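Local coordinates for protection of telomeres protein 1 (Schizosaccharomyces pombe, PDB 7CUI) that binds single-stranded telomeric DNA to protect the 3'-end overhang and regulates telomerase and telomere length, and is represented here by its C-terminal part, at residues A69-S72 and S77-W80; Q126-L131 and N137-I142. All blocks are in the same frame, centred on the assembly; numbering follows the deposited sequence.

Contact 1 of 2, residues A69-S72 and S77-W80; sequences AVLS and SYVW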
loop_
_atom_site.group_PDB
_atom_site.type_symbol
_atom_site.label_atom_id
_atom_site.label_comp_id
_atom_site.label_asym_id
_atom_site.label_seq_id
_atom_site.Cartn_x
_atom_site.Cartn_y
_atom_site.Cartn_z
ATOM N N ALA A 69 -9.049 7.302 -4.508
ATOM C CA ALA A 69 -10.102 6.437 -5.019
ATOM C C ALA A 69 -10.269 6.699 -6.511
ATOM O O ALA A 69 -10.257 7.853 -6.940
ATOM C CB ALA A 69 -11.400 6.659 -4.275
ATOM N N VAL A 70 -10.427 5.622 -7.288
ATOM C CA VAL A 70 -10.552 5.740 -8.733
ATOM C C VAL A 70 -11.920 5.225 -9.172
ATOM O O VAL A 70 -12.550 4.439 -8.469
ATOM C CB VAL A 70 -9.410 5.011 -9.472
ATOM C CG1 VAL A 70 -8.053 5.641 -9.183
ATOM C CG2 VAL A 70 -9.394 3.519 -9.177
ATOM N N LEU A 71 -12.358 5.673 -10.352
ATOM C CA LEU A 71 -13.604 5.208 -10.942
ATOM C C LEU A 71 -13.411 3.789 -11.476
ATOM O O LEU A 71 -12.499 3.544 -12.264
ATOM C CB LEU A 71 -14.023 6.172 -12.059
ATOM C CG LEU A 71 -15.403 5.915 -12.667
ATOM C CD1 LEU A 71 -16.505 6.336 -11.705
ATOM C CD2 LEU A 71 -15.554 6.631 -14.000
ATOM N N SER A 72 -14.274 2.864 -11.036
ATOM C CA SER A 72 -14.223 1.485 -11.499
ATOM C C SER A 72 -15.353 1.203 -12.488
ATOM O O SER A 72 -15.101 0.735 -13.593
ATOM C CB SER A 72 -14.216 0.503 -10.353
ATOM O OG SER A 72 -15.291 0.751 -9.462
ATOM N N SER A 77 -19.219 4.902 -9.503
ATOM C CA SER A 77 -18.783 3.880 -8.560
ATOM C C SER A 77 -17.261 3.870 -8.468
ATOM O O SER A 77 -16.580 3.567 -9.449
ATOM C CB SER A 77 -19.294 2.519 -8.939
ATOM O OG SER A 77 -20.692 2.431 -8.730
ATOM N N TYR A 78 -16.744 4.164 -7.269
ATOM C CA TYR A 78 -15.313 4.311 -7.057
ATOM C C TYR A 78 -14.780 3.176 -6.180
ATOM O O TYR A 78 -15.531 2.538 -5.443
ATOM C CB TYR A 78 -15.012 5.679 -6.438
ATOM C CG TYR A 78 -15.222 6.867 -7.342
ATOM C CD1 TYR A 78 -16.493 7.347 -7.618
ATOM C CD2 TYR A 78 -14.143 7.532 -7.908
ATOM C CE1 TYR A 78 -16.690 8.442 -8.446
ATOM C CE2 TYR A 78 -14.321 8.627 -8.738
ATOM C CZ TYR A 78 -15.600 9.086 -9.006
ATOM O OH TYR A 78 -15.774 10.172 -9.817
ATOM N N VAL A 79 -13.467 2.933 -6.269
ATOM C CA VAL A 79 -12.795 1.969 -5.408
ATOM C C VAL A 79 -11.477 2.563 -4.930
ATOM O O VAL A 79 -10.881 3.391 -5.623
ATOM C CB VAL A 79 -12.558 0.601 -6.082
ATOM C CG1 VAL A 79 -13.850 -0.177 -6.284
ATOM C CG2 VAL A 79 -11.753 0.711 -7.371
ATOM N N TRP A 80 -11.044 2.112 -3.745
ATOM C CA TRP A 80 -9.739 2.462 -3.211
ATOM C C TRP A 80 -8.659 1.842 -4.087
ATOM O O TRP A 80 -8.726 0.662 -4.422
ATOM C CB TRP A 80 -9.574 1.963 -1.770
ATOM C CG TRP A 80 -10.483 2.585 -0.756
ATOM C CD1 TRP A 80 -11.355 1.931 0.066
ATOM C CD2 TRP A 80 -10.598 3.983 -0.433
ATOM N NE1 TRP A 80 -12.014 2.824 0.868
ATOM C CE2 TRP A 80 -11.573 4.089 0.584
ATOM C CE3 TRP A 80 -9.985 5.151 -0.904
ATOM C CZ2 TRP A 80 -11.933 5.316 1.144
ATOM C CZ3 TRP A 80 -10.349 6.363 -0.360
ATOM C CH2 TRP A 80 -11.311 6.441 0.650
#

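Contact 2 of 2, residues Q126-L131 and N137-I142; sequences QLKERL and NLEERI. With SO4 (sulfate ion), chain E.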
loop_
_atom_site.group_PDB
_atom_site.type_symbol
_atom_site.label_atom_id
_atom_site.label_comp_id
_atom_site.label_asym_id
_atom_site.label_seq_id
_atom_site.Cartn_x
_atom_site.Cartn_y
_atom_site.Cartn_z
ATOM N N GLN A 126 -10.407 13.665 6.541
ATOM C CA GLN A 126 -10.577 12.541 7.448
ATOM C C GLN A 126 -9.633 11.402 7.068
ATOM O O GLN A 126 -9.115 10.710 7.945
ATOM C CB GLN A 126 -12.031 12.073 7.454
ATOM C CG GLN A 126 -12.937 12.942 8.312
ATOM C CD GLN A 126 -14.379 12.890 7.865
ATOM O OE1 GLN A 126 -14.815 11.957 7.191
ATOM N NE2 GLN A 126 -15.138 13.906 8.237
ATOM N N LEU A 127 -9.430 11.215 5.758
ATOM C CA LEU A 127 -8.513 10.225 5.217
ATOM C C LEU A 127 -7.088 10.590 5.632
ATOM O O LEU A 127 -6.351 9.730 6.107
ATOM C CB LEU A 127 -8.646 10.246 3.690
ATOM C CG LEU A 127 -8.409 8.956 2.903
ATOM C CD1 LEU A 127 -7.572 9.249 1.674
ATOM C CD2 LEU A 127 -7.778 7.846 3.725
ATOM N N LYS A 128 -6.715 11.866 5.442
ATOM C CA LYS A 128 -5.409 12.375 5.831
ATOM C C LYS A 128 -5.134 12.007 7.284
ATOM O O LYS A 128 -4.071 11.479 7.597
ATOM C CB LYS A 128 -5.341 13.900 5.692
ATOM C CG LYS A 128 -4.303 14.439 4.718
ATOM C CD LYS A 128 -3.817 15.832 5.085
ATOM C CE LYS A 128 -4.540 16.960 4.378
ATOM N NZ LYS A 128 -4.308 16.942 2.913
ATOM N N GLU A 129 -6.115 12.283 8.152
ATOM C CA GLU A 129 -5.956 12.148 9.591
ATOM C C GLU A 129 -5.773 10.681 9.965
ATOM O O GLU A 129 -5.009 10.367 10.874
ATOM C CB GLU A 129 -7.116 12.803 10.341
ATOM C CG GLU A 129 -7.002 14.319 10.405
ATOM C CD GLU A 129 -8.224 15.038 10.960
ATOM O OE1 GLU A 129 -8.110 16.251 11.256
ATOM O OE2 GLU A 129 -9.288 14.386 11.095
ATOM N N ARG A 130 -6.450 9.794 9.231
ATOM C CA ARG A 130 -6.356 8.369 9.490
ATOM C C ARG A 130 -4.993 7.843 9.044
ATOM O O ARG A 130 -4.339 7.110 9.783
ATOM C CB ARG A 130 -7.500 7.617 8.807
ATOM C CG ARG A 130 -7.774 6.253 9.418
ATOM C CD ARG A 130 -9.099 6.221 10.145
ATOM N NE ARG A 130 -9.338 4.945 10.806
ATOM C CZ ARG A 130 -9.246 4.755 12.114
ATOM N NH1 ARG A 130 -8.918 5.760 12.907
ATOM N NH2 ARG A 130 -9.489 3.561 12.624
ATOM N N LEU A 131 -4.564 8.242 7.841
ATOM C CA LEU A 131 -3.306 7.787 7.272
ATOM C C LEU A 131 -2.125 8.410 8.020
ATOM O O LEU A 131 -1.007 7.910 7.945
ATOM C CB LEU A 131 -3.287 8.115 5.774
ATOM C CG LEU A 131 -4.259 7.303 4.907
ATOM C CD1 LEU A 131 -4.115 7.668 3.438
ATOM C CD2 LEU A 131 -4.039 5.807 5.084
ATOM N N ASN A 137 4.288 12.471 9.368
ATOM C CA ASN A 137 4.372 13.730 8.638
ATOM C C ASN A 137 4.851 13.537 7.198
ATOM O O ASN A 137 5.217 14.514 6.547
ATOM C CB ASN A 137 5.251 14.766 9.342
ATOM C CG ASN A 137 4.762 15.102 10.733
ATOM O OD1 ASN A 137 5.234 14.526 11.712
ATOM N ND2 ASN A 137 3.808 16.006 10.831
ATOM N N LEU A 138 4.807 12.296 6.691
ATOM C CA LEU A 138 5.296 11.981 5.355
ATOM C C LEU A 138 4.541 12.773 4.279
ATOM O O LEU A 138 5.166 13.361 3.395
ATOM C CB LEU A 138 5.157 10.472 5.126
ATOM C CG LEU A 138 6.232 9.774 4.287
ATOM C CD1 LEU A 138 5.575 8.914 3.217
ATOM C CD2 LEU A 138 7.246 10.735 3.681
ATOM N N GLU A 139 3.202 12.776 4.351
ATOM C CA GLU A 139 2.377 13.384 3.318
ATOM C C GLU A 139 2.637 14.889 3.278
ATOM O O GLU A 139 2.770 15.472 2.198
ATOM C CB GLU A 139 0.900 13.058 3.556
ATOM C CG GLU A 139 -0.037 13.558 2.467
ATOM C CD GLU A 139 -0.557 14.983 2.587
ATOM O OE1 GLU A 139 -0.501 15.556 3.704
ATOM O OE2 GLU A 139 -1.025 15.524 1.551
ATOM N N GLU A 140 2.722 15.489 4.475
ATOM C CA GLU A 140 2.942 16.917 4.647
ATOM C C GLU A 140 4.242 17.317 3.962
ATOM O O GLU A 140 4.305 18.340 3.280
ATOM C CB GLU A 140 3.069 17.260 6.129
ATOM C CG GLU A 140 1.738 17.443 6.823
ATOM C CD GLU A 140 1.787 17.588 8.336
ATOM O OE1 GLU A 140 2.902 17.779 8.898
ATOM O OE2 GLU A 140 0.706 17.513 8.966
ATOM N N ARG A 141 5.269 16.488 4.164
ATOM C CA ARG A 141 6.610 16.762 3.678
ATOM C C ARG A 141 6.662 16.523 2.173
ATOM O O ARG A 141 7.320 17.265 1.446
ATOM C CB ARG A 141 7.637 15.896 4.415
ATOM C CG ARG A 141 8.120 16.464 5.752
ATOM C CD ARG A 141 8.249 17.962 5.949
ATOM N NE ARG A 141 9.459 18.579 5.395
ATOM C CZ ARG A 141 9.738 19.896 5.384
ATOM N NH1 ARG A 141 10.942 20.327 4.934
ATOM N NH2 ARG A 141 8.849 20.760 5.848
ATOM N N ILE A 142 5.965 15.478 1.715
ATOM C CA ILE A 142 5.920 15.181 0.294
ATOM C C ILE A 142 5.272 16.357 -0.438
ATOM O O ILE A 142 5.791 16.804 -1.460
ATOM C CB ILE A 142 5.233 13.829 0.015
ATOM C CG1 ILE A 142 6.197 12.663 0.259
ATOM C CG2 ILE A 142 4.648 13.794 -1.391
ATOM C CD1 ILE A 142 5.583 11.296 0.100
HETATM S S SO4 E . 13.220 22.648 5.309
HETATM O O1 SO4 E . 13.453 22.414 3.909
HETATM O O2 SO4 E . 11.947 23.299 5.477
HETATM O O3 SO4 E . 13.219 21.391 6.014
HETATM O O4 SO4 E . 14.263 23.486 5.835
#

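Contact 1 of 2, residues A69-S72 and S77-W80
Leu-71 swings its CG to the far side of its CA-CB bond from the backbone N (chi1 -173°), which carries CD1 over one face of the Tyr-78 ring. Tyr-78 takes a different well, its CG opposite the carbonyl carbon, and the ring lies alongside strand 69-72 with CD2 beside the backbone of Val-70. The resulting CH-pi contact puts Leu-71 CD1 4.0 Å from the ring centroid of Tyr-78 and only 18° off the ring normal, displaced somewhat toward the rim. A glycine in place of Tyr-78 would probably leave Leu-71 CD1 without its aromatic platform and open a gap beside the Val-70 backbone, where CD2 lies.

The backbone evidence is that of an antiparallel pair. Val-70 and Val-79 form a hydrogen-bonded pair, with Val-70 N to Val-79 O and Val-79 N to Val-70 O both at 2.8 Å and nearly straight. On the sheet face opposite Leu-71 and Tyr-78, Val-70 CG2 meets Val-79 CG2 at 4.1 Å. Nearer the turn, Ser-77 O is gripped twice by one residue: Ser-72 N donates in the carbonyl plane at 2.9 Å, while Ser-72 OG reaches Ser-77 O at 3.1 Å from 60° out of that plane. The same OG packs on Val-79 CG1 at 3.6 Å.

At the other end Ala-69 CB touches Trp-80 CE3 at 4.0 Å, and the indole continues onto Ala-103, Ala-104 and Ile-107. The antiparallel bridges Ala-69/Trp-80, Val-70/Val-79 and Leu-71/Tyr-78 make a beta hairpin of the end of strand 49-73 and the start of strand 77-87, with Val-70 packing on an apolar side chain of another protein's chain, and Trp-80 seating the hairpin against helix 100-107 and the loop holding Pro-114 and Leu-117.

Contact 2 of 2, residues Q126-L131 and N137-I142
The carboxylate of Glu-139 is met by Lys-128, whose CD and NZ stand clear of its plane on the same side. Lys-128 CD comes within 3.6 Å of Glu-139 OE1, and NZ ends 3.8 Å from OE2, a long salt bridge without a hydrogen bond. Lys-128 is bent at chi3 and chi4, Glu-139 at chi2 (-87°), and the two side chains cross at about a right angle.

The amide of Asn-137 donates through ND2 to Glu-140 OE1 at 2.8 Å, the acceptor lying close to the amide plane but the donor 47° above the carboxylate plane. Although at the N-cap of helix 138-148, this side chain makes no capping bond. Around the guanidinium of Arg-141, sulfate O1 lies in plane at the edge. Arg-141 NH1 hydrogen-bonds to sulfate O2 at 3.2 Å but comes nearest to O3, oblique to the group, at 2.7 Å. The ion is probably from the crystallisation liquor, whereas Arg-141 NE makes a salt bridge to Asp-158.

The segments, whose nearest CA atoms (Lys-128 and Glu-139) are 8.2 Å apart, meet through that one side-chain pair. Glu-139 also packs on Phe-60 and Lys-128 on Leu-65, both of strand 49-73. Consecutive helices 121-135 and 138-148 lie in the helical connection between strands 93-99 and 163-171, consistent with the place of the helix in an OB fold.

Overall arrangement
Contact 1 closes before contact 2 opens, and their centres lie 20 Å apart; nearest atoms approach to about 4 Å without touching. Strand 49-73 relates them: residues 69-72 of contact 1 lie at its end, Phe-68, directly before Ala-69, receives Leu-131 of contact 2, and the rest of contact 2 leans on the earlier part of the same strand. The strand pairings, with 49-73 flanked by 77-87 and 163-171, and 93-99 running parallel to 190-198, are consistent with an OB-fold barrel. Contact 1 is then a hairpin extending this barrel, its centre about 16 Å from the centre of the chain, and contact 2, centre about 12 Å from it, belongs to the helical connection.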